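Local coordinates for protein oxidase/hydroxylase (Streptomyces hygroscopicus subsp. hygroscopicus, PDB 4XCB) that binds a divalent metal ion, 2-oxoglutarate and hygromycin B, and probably acts as a 2-oxoglutarate-dependent oxygenase in making this antibiotic, at residues A[91-97]-A[219-225]; A[16-20]-A[158-164]; A[39-43]-A[55-61]. The contacts are given in a common frame with arbitrary orientation. Where two conformers were deposited one is given. Numbering follows the deposited sequence.

Interaction 1. Residues A[91-97]-A[219-225]; sequences GYGLRRT and DRLLTAF. With AKG (2-oxoglutaric acid), chain F; HY0 (hygromycin b variant), chain G.
Two neighbouring strands of the larger sheet of a double-stranded beta helix, 91-96 and 220-225, run antiparallel (161° between directions, axes 4.6 Å apart at closest). Pairs at Arg220, Leu222 and Ala224 are hydrogen-bonded, those at Leu221, Thr223 and Phe225 non-hydrogen-bonded. Asp219 OD1 forms a salt bridge with Arg95 NH1 (2.8 Å) at the sheet's partly exposed end. Arg220 pairs with Arg96 (Arg96 N to Arg220 O and Arg220 N to Arg96 O, both 2.8 Å). With chi1-chi3 all trans, Arg220 NH1 donates to AKG O4 (2.9 Å) and Arg220 NH2 to AKG O3 (2.8 Å), a two-pronged arginine-carboxylate contact expected of 2-oxoglutarate oxygenases. The Arg96 guanidinium stacks flat on Arg220's (centres 4.5 Å, planes 19°), while Ser100 and Thr211 hydrogen-bond to the Arg96 side chain. On the other face, opposite Arg95, Leu221 CD1 lies 3.6 Å from Arg95 CB. Leu222 pairs with Leu94 (Leu94 N to Leu222 O 3.0 Å, Leu222 N to Leu94 O 3.2 Å), an apolar pocket wall. Thr223 faces Gly93, whose bare backbone permits a CA-CA separation of 4.2 Å. Ala224 pairs with Tyr92 (Tyr92 N to Ala224 O 2.9 Å, Ala224 N to Tyr92 O 2.8 Å); its methyl lies over the Tyr92 ring, 3.8 Å from the centroid. Phe225 needs Gly91 opposite, where a CB would clash. Tyr92, chi1 p, sends OH to AKG O2, 2.5 Å away.

Interaction 2. Residues A[16-20]-A[158-164]; sequences DTTGF and YVQGSHK
Helix 9-18 ends at Thr18, and Gly19 leaves it with phi 89°, which suits glycine; a CB here would also strike His163. The His163 ring (chi1 p, chi2 -48°) lies against this bend: Gly19 CA sits 3.8 Å from its centroid, over the face, while NE2 donates to Asp16 O (2.9 Å), a carbonyl at the open helix end. Lys164, chi1 m and then fully trans, stretches alongside to bring NZ 2.9 Å from Asp16 OD1 in a salt bridge; Asn166 and Lys164 of the second subunit also bind this pair. A type II turn, Val159 to Ser162, has Gly161 at its positive-phi position, and a water joins Gly161 N (2.9 Å) to Thr18 O (2.8 Å). Phe20 and Tyr158, both chi1 p, form a T-shaped pair, Phe20's edge to Tyr158's face (centroids 4.7 Å, planes 58°, CE1 to Tyr158 CZ 3.6 Å). Aromatic side chains thus fill the space between the two sheets of the double-stranded beta helix, beside the C-terminal end of helix 9-18.

Interaction 3. Residues A[39-43]-A[55-61]; sequences LERLD and YPDLPAA
The end of helix 29-40 and the linker after it form a shallow apolar hollow that receives Tyr55, the last residue of strand 52-55, and Leu58, the first of the short helix 58-61. Leu39 is still helical; Leu42 N bonds back to Leu39 O (3.0 Å), and the chain then extends (Leu42 phi/psi -119/158), pointing Leu42 toward the second segment. The flat Tyr55 ring (chi1 m) lies against Leu39: Leu39 CD2 stands almost on the ring normal, 3.7 Å from the centroid. Leu42 O lies at the ring edge, 3.7 Å from Tyr55 CE1, which is also 3.2 Å from Leu39 O, and Leu42 CB lies 4.0 Å from Tyr55 CD1. A water bridges Leu42 O (3.0 Å) and Tyr55 OH (2.8 Å), and Arg95 of the adjacent strand also bonds this hydroxyl, so a tyrosine can be buried here. Leu58 CD2 is the bump that fits between two leucines, 3.7 Å from both Leu39 CD2 and Leu42 CD1; all three leucines adopt the mt rotamer. Phe65 packs on the same cluster. Toward the more exposed side, Leu42 CD2 reaches Ala61 CB (4.2 Å), where a small methyl suffices. Asp57 N-caps the little helix, OD1 accepting a weak bond from Ala60 N (3.4 Å). The arrangement is a helix end packed on the outer face of the larger sheet, beside its edge strand 52-55, as in double-stranded beta-helix oxygenases, whose helices cover that face.

In the fold
From the N terminus, the chain opens interaction 2 at 16-20, then passes through helix 29-40 and soon closes the short loop of interaction 3, between 39-43 and 55-61. Segment 91-97 opens interaction 1 before 158-164 completes interaction 2, and 219-225 then completes interaction 1, so these two long loops cross while interaction 3 lies wholly within the loop of interaction 2. Interactions 1 and 3 adjoin, centres 10 Å apart: strand 52-55 borders 86-96, with Gly93 O 2.8 Å from Tyr55 N. Interaction 2 lies across the chain's centre, about 22 Å from interaction 1 between centres, joining the entry to the larger sheet's other edge strand, 20-23, to the smaller sheet.

Interaction 1. Residues A[91-97]-A[219-225]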
loop_
_atom_site.group_PDB
_atom_site.type_symbol
_atom_site.label_atom_id
_atom_site.label_comp_id
_atom_site.label_asym_id
_atom_site.label_seq_id
_atom_site.Cartn_x
_atom_site.Cartn_y
_atom_site.Cartn_z
ATOM N N GLY A 91 24.417 -1.354 -18.827
ATOM C CA GLY A 91 25.111 -2.625 -18.819
ATOM C C GLY A 91 26.574 -2.349 -18.581
ATOM O O GLY A 91 27.224 -1.668 -19.389
ATOM N N TYR A 92 27.099 -2.854 -17.470
ATOM C CA TYR A 92 28.487 -2.584 -17.120
ATOM C C TYR A 92 29.176 -3.805 -16.527
ATOM O O TYR A 92 28.535 -4.808 -16.214
ATOM C CB TYR A 92 28.577 -1.405 -16.143
ATOM C CG TYR A 92 27.877 -1.627 -14.822
ATOM C CD1 TYR A 92 26.539 -1.292 -14.661
ATOM C CD2 TYR A 92 28.566 -2.141 -13.735
ATOM C CE1 TYR A 92 25.896 -1.484 -13.460
ATOM C CE2 TYR A 92 27.932 -2.341 -12.532
ATOM C CZ TYR A 92 26.598 -2.007 -12.403
ATOM O OH TYR A 92 25.976 -2.203 -11.195
ATOM N N GLY A 93 30.492 -3.712 -16.395
ATOM C CA GLY A 93 31.261 -4.790 -15.812
ATOM C C GLY A 93 32.080 -4.272 -14.655
ATOM O O GLY A 93 32.417 -3.100 -14.620
ATOM N N LEU A 94 32.369 -5.142 -13.694
ATOM C CA LEU A 94 33.194 -4.787 -12.543
ATOM C C LEU A 94 34.248 -5.855 -12.311
ATOM O O LEU A 94 33.927 -7.038 -12.138
ATOM C CB LEU A 94 32.343 -4.610 -11.288
ATOM C CG LEU A 94 31.373 -3.426 -11.264
ATOM C CD1 LEU A 94 30.470 -3.551 -10.043
ATOM C CD2 LEU A 94 32.137 -2.099 -11.252
ATOM N N ARG A 95 35.505 -5.423 -12.304
ATOM C CA ARG A 95 36.624 -6.299 -12.008
ATOM C C ARG A 95 37.309 -5.817 -10.737
ATOM O O ARG A 95 37.751 -4.678 -10.680
ATOM C CB ARG A 95 37.621 -6.318 -13.163
ATOM C CG ARG A 95 38.794 -7.244 -12.920
ATOM C CD ARG A 95 39.786 -7.192 -14.062
ATOM N NE ARG A 95 39.155 -7.602 -15.316
ATOM C CZ ARG A 95 39.038 -8.871 -15.695
ATOM N NH1 ARG A 95 39.517 -9.838 -14.921
ATOM N NH2 ARG A 95 38.440 -9.178 -16.835
ATOM N N ARG A 96 37.394 -6.677 -9.728
ATOM C CA ARG A 96 37.958 -6.281 -8.437
ATOM C C ARG A 96 39.093 -7.182 -7.980
ATOM O O ARG A 96 39.094 -8.383 -8.241
ATOM C CB ARG A 96 36.872 -6.277 -7.360
ATOM C CG ARG A 96 35.972 -5.061 -7.406
ATOM C CD ARG A 96 34.782 -5.249 -6.497
ATOM N NE ARG A 96 35.180 -5.645 -5.153
ATOM C CZ ARG A 96 34.322 -6.029 -4.206
ATOM N NH1 ARG A 96 33.022 -6.061 -4.463
ATOM N NH2 ARG A 96 34.754 -6.389 -3.005
ATOM N N THR A 97 40.041 -6.589 -7.268
ATOM C CA THR A 97 41.122 -7.348 -6.655
ATOM C C THR A 97 41.091 -7.122 -5.149
ATOM O O THR A 97 40.201 -6.435 -4.642
ATOM C CB THR A 97 42.492 -6.953 -7.241
ATOM O OG1 THR A 97 42.739 -5.566 -6.992
ATOM C CG2 THR A 97 42.511 -7.193 -8.749
ATOM N N ASP A 219 40.961 -12.330 -9.508
ATOM C CA ASP A 219 39.994 -11.279 -9.830
ATOM C C ASP A 219 38.563 -11.669 -9.511
ATOM O O ASP A 219 38.127 -12.782 -9.803
ATOM C CB ASP A 219 40.063 -10.905 -11.311
ATOM C CG ASP A 219 41.306 -10.120 -11.658
ATOM O OD1 ASP A 219 41.421 -9.688 -12.828
ATOM O OD2 ASP A 219 42.161 -9.937 -10.766
ATOM N N ARG A 220 37.825 -10.727 -8.937
ATOM C CA ARG A 220 36.393 -10.894 -8.742
ATOM C C ARG A 220 35.725 -10.202 -9.916
ATOM O O ARG A 220 36.020 -9.042 -10.196
ATOM C CB ARG A 220 35.950 -10.300 -7.406
ATOM C CG ARG A 220 34.480 -10.450 -7.068
ATOM C CD ARG A 220 34.130 -9.491 -5.923
ATOM N NE ARG A 220 32.839 -9.777 -5.302
ATOM C CZ ARG A 220 31.680 -9.314 -5.754
ATOM N NH1 ARG A 220 31.655 -8.569 -6.856
ATOM N NH2 ARG A 220 30.552 -9.615 -5.114
ATOM N N LEU A 221 34.837 -10.910 -10.608
ATOM C CA LEU A 221 34.370 -10.437 -11.913
ATOM C C LEU A 221 32.877 -10.669 -12.140
ATOM O O LEU A 221 32.355 -11.747 -11.881
ATOM C CB LEU A 221 35.165 -11.126 -13.026
ATOM C CG LEU A 221 35.074 -10.472 -14.408
ATOM C CD1 LEU A 221 35.638 -9.060 -14.377
ATOM C CD2 LEU A 221 35.815 -11.320 -15.431
ATOM N N LEU A 222 32.190 -9.653 -12.646
ATOM C CA LEU A 222 30.795 -9.832 -12.999
ATOM C C LEU A 222 30.362 -8.777 -13.988
ATOM O O LEU A 222 31.052 -7.782 -14.186
ATOM C CB LEU A 222 29.891 -9.775 -11.767
ATOM C CG LEU A 222 29.549 -8.382 -11.243
ATOM C CD1 LEU A 222 28.452 -8.462 -10.210
ATOM C CD2 LEU A 222 30.765 -7.698 -10.662
ATOM N N THR A 223 29.219 -9.025 -14.615
ATOM C CA THR A 223 28.592 -8.043 -15.488
ATOM C C THR A 223 27.162 -7.806 -15.027
ATOM O O THR A 223 26.469 -8.739 -14.635
ATOM C CB THR A 223 28.606 -8.508 -16.953
ATOM O OG1 THR A 223 27.933 -9.770 -17.048
ATOM C CG2 THR A 223 30.048 -8.673 -17.437
ATOM N N ALA A 224 26.735 -6.553 -15.042
ATOM C CA ALA A 224 25.428 -6.178 -14.512
ATOM C C ALA A 224 24.598 -5.518 -15.593
ATOM O O ALA A 224 25.086 -4.634 -16.306
ATOM C CB ALA A 224 25.578 -5.235 -13.341
ATOM N N PHE A 225 23.338 -5.924 -15.692
ATOM C CA PHE A 225 22.442 -5.315 -16.674
ATOM C C PHE A 225 21.206 -4.809 -15.971
ATOM O O PHE A 225 20.586 -5.549 -15.205
ATOM C CB PHE A 225 22.092 -6.321 -17.772
ATOM C CG PHE A 225 23.290 -6.815 -18.529
ATOM C CD1 PHE A 225 23.788 -6.096 -19.600
ATOM C CD2 PHE A 225 23.921 -7.988 -18.167
ATOM C CE1 PHE A 225 24.902 -6.541 -20.298
ATOM C CE2 PHE A 225 25.045 -8.443 -18.853
ATOM C CZ PHE A 225 25.532 -7.711 -19.926
HETATM C C1 AKG F . 26.254 -2.846 -7.993
HETATM O O1 AKG F . 25.422 -1.911 -7.773
HETATM O O2 AKG F . 27.035 -2.796 -8.991
HETATM C C2 AKG F . 26.309 -4.028 -7.064
HETATM O O5 AKG F . 25.464 -4.092 -6.190
HETATM C C3 AKG F . 27.416 -5.059 -7.209
HETATM C C4 AKG F . 27.082 -6.398 -6.595
HETATM C C5 AKG F . 28.331 -7.264 -6.536
HETATM O O3 AKG F . 28.242 -8.473 -6.182
HETATM O O4 AKG F . 29.447 -6.765 -6.843
HETATM C C1 HY0 G . 25.750 7.734 -5.578
HETATM C C2 HY0 G . 26.220 8.928 -4.777
HETATM C C3 HY0 G . 27.338 9.639 -5.525
HETATM C C4 HY0 G . 28.505 8.683 -5.771
HETATM C C5 HY0 G . 28.043 7.407 -6.481
HETATM C C6 HY0 G . 26.880 6.757 -5.798
HETATM N N7 HY0 G . 25.127 9.807 -4.604
HETATM O O8 HY0 G . 24.745 7.089 -4.832
HETATM N N9 HY0 G . 29.475 9.345 -6.574
HETATM C C10 HY0 G . 30.274 10.216 -5.716
HETATM O O11 HY0 G . 29.120 6.494 -6.481
HETATM C C12 HY0 G . 25.403 3.491 -6.821
HETATM C C13 HY0 G . 26.185 4.461 -5.979
HETATM O O14 HY0 G . 27.438 3.972 -5.566
HETATM C C15 HY0 G . 27.284 2.803 -4.811
HETATM C C16 HY0 G . 26.936 1.708 -5.770
HETATM C C17 HY0 G . 25.543 2.086 -6.423
HETATM O O18 HY0 G . 26.402 5.690 -6.667
HETATM C C19 HY0 G . 28.602 2.497 -4.105
HETATM O O20 HY0 G . 28.790 3.465 -3.068
HETATM O O21 HY0 G . 27.896 1.595 -6.753
HETATM O O22 HY0 G . 25.364 1.301 -7.526
HETATM C C23 HY0 G . 25.098 2.199 -8.621
HETATM C C24 HY0 G . 25.678 1.627 -9.871
HETATM C C25 HY0 G . 25.139 2.364 -11.087
HETATM C C26 HY0 G . 23.625 2.405 -11.076
HETATM C C27 HY0 G . 23.183 3.047 -9.805
HETATM O O28 HY0 G . 23.698 2.295 -8.730
HETATM O O29 HY0 G . 25.696 3.520 -8.275
HETATM O O30 HY0 G . 27.103 1.765 -9.896
HETATM O O31 HY0 G . 25.643 1.743 -12.247
HETATM O O32 HY0 G . 23.059 1.096 -11.182
HETATM C C33 HY0 G . 21.647 3.053 -9.701
HETATM C C34 HY0 G . 21.211 4.116 -8.727
HETATM O O35 HY0 G . 21.327 5.410 -9.282
HETATM N N36 HY0 G . 21.225 1.802 -9.192
HETATM O O HOH W 1 33.533 -7.387 -8.952
#

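Interaction 2. Residues A[16-20]-A[158-164]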
loop_
_atom_site.group_PDB
_atom_site.type_symbol
_atom_site.label_atom_id
_atom_site.label_comp_id
_atom_site.label_asym_id
_atom_site.label_seq_id
_atom_site.Cartn_x
_atom_site.Cartn_y
_atom_site.Cartn_z
ATOM N N ASP A 16 9.976 -11.817 -4.102
ATOM C CA ASP A 16 9.095 -10.871 -3.446
ATOM C C ASP A 16 9.542 -10.659 -2.008
ATOM O O ASP A 16 9.637 -9.533 -1.529
ATOM C CB ASP A 16 7.656 -11.372 -3.485
ATOM C CG ASP A 16 6.727 -10.560 -2.609
ATOM O OD1 ASP A 16 6.678 -9.320 -2.746
ATOM O OD2 ASP A 16 6.015 -11.170 -1.777
ATOM N N THR A 17 9.822 -11.756 -1.309
ATOM C CA THR A 17 10.031 -11.635 0.126
ATOM C C THR A 17 11.438 -11.186 0.500
ATOM O O THR A 17 11.636 -10.627 1.580
ATOM C CB THR A 17 9.728 -12.958 0.853
ATOM O OG1 THR A 17 10.416 -14.041 0.216
ATOM C CG2 THR A 17 8.229 -13.224 0.848
ATOM N N THR A 18 12.414 -11.418 -0.373
ATOM C CA THR A 18 13.804 -11.108 -0.045
ATOM C C THR A 18 14.422 -9.997 -0.893
ATOM O O THR A 18 15.464 -9.439 -0.540
ATOM C CB THR A 18 14.695 -12.359 -0.191
ATOM O OG1 THR A 18 14.870 -12.665 -1.585
ATOM C CG2 THR A 18 14.075 -13.551 0.529
ATOM N N GLY A 19 13.788 -9.688 -2.022
ATOM C CA GLY A 19 14.266 -8.615 -2.881
ATOM C C GLY A 19 15.283 -9.066 -3.908
ATOM O O GLY A 19 15.799 -8.254 -4.650
ATOM N N PHE A 20 15.598 -10.354 -3.926
ATOM C CA PHE A 20 16.513 -10.853 -4.936
ATOM C C PHE A 20 16.277 -12.328 -5.148
ATOM O O PHE A 20 15.489 -12.952 -4.437
ATOM C CB PHE A 20 17.975 -10.576 -4.556
ATOM C CG PHE A 20 18.477 -11.390 -3.405
ATOM C CD1 PHE A 20 18.134 -11.068 -2.101
ATOM C CD2 PHE A 20 19.322 -12.455 -3.628
ATOM C CE1 PHE A 20 18.624 -11.815 -1.037
ATOM C CE2 PHE A 20 19.809 -13.205 -2.569
ATOM C CZ PHE A 20 19.456 -12.884 -1.276
ATOM N N TYR A 158 23.371 -8.058 1.940
ATOM C CA TYR A 158 22.151 -7.271 1.904
ATOM C C TYR A 158 21.531 -7.175 3.292
ATOM O O TYR A 158 21.726 -8.053 4.151
ATOM C CB TYR A 158 21.137 -7.891 0.932
ATOM C CG TYR A 158 20.677 -9.246 1.393
ATOM C CD1 TYR A 158 21.481 -10.371 1.208
ATOM C CD2 TYR A 158 19.478 -9.404 2.081
ATOM C CE1 TYR A 158 21.091 -11.608 1.661
ATOM C CE2 TYR A 158 19.076 -10.648 2.533
ATOM C CZ TYR A 158 19.893 -11.746 2.321
ATOM O OH TYR A 158 19.518 -12.989 2.763
ATOM N N VAL A 159 20.775 -6.112 3.512
ATOM C CA VAL A 159 20.033 -5.979 4.760
ATOM C C VAL A 159 18.659 -6.610 4.587
ATOM O O VAL A 159 17.887 -6.195 3.725
ATOM C CB VAL A 159 19.939 -4.508 5.177
ATOM C CG1 VAL A 159 19.041 -4.332 6.424
ATOM C CG2 VAL A 159 21.346 -3.935 5.367
ATOM N N GLN A 160 18.344 -7.614 5.407
ATOM C CA GLN A 160 17.105 -8.368 5.278
ATOM C C GLN A 160 15.873 -7.464 5.239
ATOM O O GLN A 160 15.711 -6.602 6.106
ATOM C CB GLN A 160 16.988 -9.350 6.438
ATOM C CG GLN A 160 15.853 -10.312 6.315
ATOM C CD GLN A 160 15.627 -11.125 7.577
ATOM O OE1 GLN A 160 14.511 -11.554 7.860
ATOM N NE2 GLN A 160 16.691 -11.343 8.344
ATOM N N GLY A 161 15.017 -7.657 4.241
ATOM C CA GLY A 161 13.774 -6.914 4.139
ATOM C C GLY A 161 13.909 -5.423 3.855
ATOM O O GLY A 161 12.912 -4.681 3.915
ATOM N N SER A 162 15.116 -4.974 3.517
ATOM C CA SER A 162 15.347 -3.547 3.320
ATOM C C SER A 162 14.650 -3.015 2.080
ATOM O O SER A 162 14.504 -1.806 1.934
ATOM C CB SER A 162 16.838 -3.249 3.230
ATOM O OG SER A 162 17.459 -4.125 2.321
ATOM N N HIS A 163 14.227 -3.905 1.193
ATOM C CA HIS A 163 13.530 -3.476 -0.026
ATOM C C HIS A 163 12.100 -3.038 0.290
ATOM O O HIS A 163 11.439 -2.367 -0.526
ATOM C CB HIS A 163 13.544 -4.603 -1.077
ATOM C CG HIS A 163 12.827 -5.844 -0.636
ATOM N ND1 HIS A 163 13.040 -6.426 0.598
ATOM C CD2 HIS A 163 11.901 -6.609 -1.260
ATOM C CE1 HIS A 163 12.269 -7.494 0.715
ATOM N NE2 HIS A 163 11.572 -7.630 -0.404
ATOM N N LYS A 164 11.609 -3.388 1.478
ATOM C CA LYS A 164 10.263 -2.968 1.867
ATOM C C LYS A 164 10.290 -2.161 3.171
ATOM O O LYS A 164 9.263 -2.002 3.829
ATOM C CB LYS A 164 9.328 -4.176 2.005
ATOM C CG LYS A 164 9.151 -4.984 0.722
ATOM C CD LYS A 164 8.124 -6.095 0.896
ATOM C CE LYS A 164 7.877 -6.861 -0.399
ATOM N NZ LYS A 164 7.019 -8.068 -0.136
HETATM O O HOH W 2 8.651 -9.374 2.133
HETATM O O HOH W 3 15.909 -9.458 2.209
#

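Interaction 3. Residues A[39-43]-A[55-61]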
loop_
_atom_site.group_PDB
_atom_site.type_symbol
_atom_site.label_atom_id
_atom_site.label_comp_id
_atom_site.label_asym_id
_atom_site.label_seq_id
_atom_site.Cartn_x
_atom_site.Cartn_y
_atom_site.Cartn_z
ATOM N N LEU A 39 35.890 -9.600 -21.992
ATOM C CA LEU A 39 36.228 -8.517 -21.069
ATOM C C LEU A 39 37.721 -8.214 -21.080
ATOM O O LEU A 39 38.129 -7.058 -21.014
ATOM C CB LEU A 39 35.779 -8.851 -19.653
ATOM C CG LEU A 39 34.275 -8.817 -19.390
ATOM C CD1 LEU A 39 34.016 -9.406 -18.027
ATOM C CD2 LEU A 39 33.717 -7.405 -19.462
ATOM N N GLU A 40 38.539 -9.256 -21.182
ATOM C CA GLU A 40 39.986 -9.063 -21.219
ATOM C C GLU A 40 40.419 -8.222 -22.413
ATOM O O GLU A 40 41.453 -7.558 -22.366
ATOM C CB GLU A 40 40.701 -10.413 -21.240
ATOM C CG GLU A 40 40.460 -11.241 -19.988
ATOM C CD GLU A 40 41.321 -12.489 -19.928
ATOM O OE1 GLU A 40 42.291 -12.586 -20.713
ATOM O OE2 GLU A 40 41.027 -13.377 -19.096
ATOM N N ARG A 41 39.617 -8.247 -23.476
ATOM C CA ARG A 41 39.891 -7.473 -24.679
ATOM C C ARG A 41 39.186 -6.113 -24.711
ATOM O O ARG A 41 39.146 -5.456 -25.750
ATOM C CB ARG A 41 39.492 -8.283 -25.915
ATOM C CG ARG A 41 40.481 -9.375 -26.289
ATOM C CD ARG A 41 40.014 -10.161 -27.508
ATOM N NE ARG A 41 39.093 -11.237 -27.159
ATOM C CZ ARG A 41 37.782 -11.185 -27.364
ATOM N NH1 ARG A 41 37.236 -10.109 -27.911
ATOM N NH2 ARG A 41 37.017 -12.208 -27.022
ATOM N N LEU A 42 38.620 -5.691 -23.584
ATOM C CA LEU A 42 37.945 -4.399 -23.526
ATOM C C LEU A 42 38.614 -3.483 -22.517
ATOM O O LEU A 42 39.300 -3.944 -21.607
ATOM C CB LEU A 42 36.470 -4.572 -23.167
ATOM C CG LEU A 42 35.597 -5.342 -24.157
ATOM C CD1 LEU A 42 34.251 -5.658 -23.505
ATOM C CD2 LEU A 42 35.405 -4.561 -25.432
ATOM N N ASP A 43 38.404 -2.183 -22.681
ATOM C CA ASP A 43 39.010 -1.188 -21.804
ATOM C C ASP A 43 38.154 -0.922 -20.576
ATOM O O ASP A 43 36.924 -1.008 -20.636
ATOM C CB ASP A 43 39.232 0.123 -22.555
ATOM C CG ASP A 43 40.256 -0.005 -23.660
ATOM O OD1 ASP A 43 41.224 -0.777 -23.474
ATOM O OD2 ASP A 43 40.094 0.667 -24.704
ATOM N N TYR A 55 33.926 -1.598 -16.477
ATOM C CA TYR A 55 33.679 -1.586 -17.921
ATOM C C TYR A 55 32.388 -0.802 -18.122
ATOM O O TYR A 55 31.316 -1.301 -17.815
ATOM C CB TYR A 55 33.549 -3.006 -18.485
ATOM C CG TYR A 55 34.752 -3.906 -18.259
ATOM C CD1 TYR A 55 35.699 -4.092 -19.263
ATOM C CD2 TYR A 55 34.926 -4.584 -17.056
ATOM C CE1 TYR A 55 36.795 -4.915 -19.070
ATOM C CE2 TYR A 55 36.027 -5.409 -16.850
ATOM C CZ TYR A 55 36.955 -5.571 -17.866
ATOM O OH TYR A 55 38.051 -6.389 -17.669
ATOM N N PRO A 56 32.487 0.438 -18.611
ATOM C CA PRO A 56 31.338 1.331 -18.429
ATOM C C PRO A 56 30.077 1.045 -19.251
ATOM O O PRO A 56 28.975 1.319 -18.760
ATOM C CB PRO A 56 31.907 2.701 -18.812
ATOM C CG PRO A 56 33.027 2.409 -19.707
ATOM C CD PRO A 56 33.637 1.132 -19.214
ATOM N N ASP A 57 30.214 0.536 -20.469
ATOM C CA ASP A 57 29.033 0.353 -21.318
ATOM C C ASP A 57 29.237 -0.864 -22.198
ATOM O O ASP A 57 29.632 -0.751 -23.353
ATOM C CB ASP A 57 28.770 1.612 -22.163
ATOM C CG ASP A 57 27.430 1.575 -22.886
ATOM O OD1 ASP A 57 26.817 0.492 -22.980
ATOM O OD2 ASP A 57 26.991 2.642 -23.383
ATOM N N LEU A 58 28.982 -2.040 -21.642
ATOM C CA LEU A 58 29.300 -3.268 -22.351
ATOM C C LEU A 58 28.485 -3.489 -23.630
ATOM O O LEU A 58 29.041 -3.971 -24.610
ATOM C CB LEU A 58 29.142 -4.468 -21.411
ATOM C CG LEU A 58 30.271 -4.599 -20.389
ATOM C CD1 LEU A 58 29.978 -5.746 -19.451
ATOM C CD2 LEU A 58 31.593 -4.819 -21.064
ATOM N N PRO A 59 27.180 -3.159 -23.637
ATOM C CA PRO A 59 26.484 -3.453 -24.895
ATOM C C PRO A 59 26.943 -2.561 -26.051
ATOM O O PRO A 59 26.865 -2.988 -27.199
ATOM C CB PRO A 59 25.010 -3.200 -24.548
ATOM C CG PRO A 59 24.938 -3.418 -23.077
ATOM C CD PRO A 59 26.227 -2.868 -22.550
ATOM N N ALA A 60 27.424 -1.355 -25.755
ATOM C CA ALA A 60 27.989 -0.487 -26.786
ATOM C C ALA A 60 29.380 -0.957 -27.192
ATOM O O ALA A 60 29.797 -0.809 -28.348
ATOM C CB ALA A 60 28.049 0.960 -26.293
ATOM N N ALA A 61 30.087 -1.539 -26.229
ATOM C CA ALA A 61 31.494 -1.882 -26.387
ATOM C C ALA A 61 31.725 -3.167 -27.184
ATOM O O ALA A 61 32.784 -3.350 -27.788
ATOM C CB ALA A 61 32.150 -1.994 -25.019
HETATM O O HOH W 4 40.198 -5.517 -19.191
#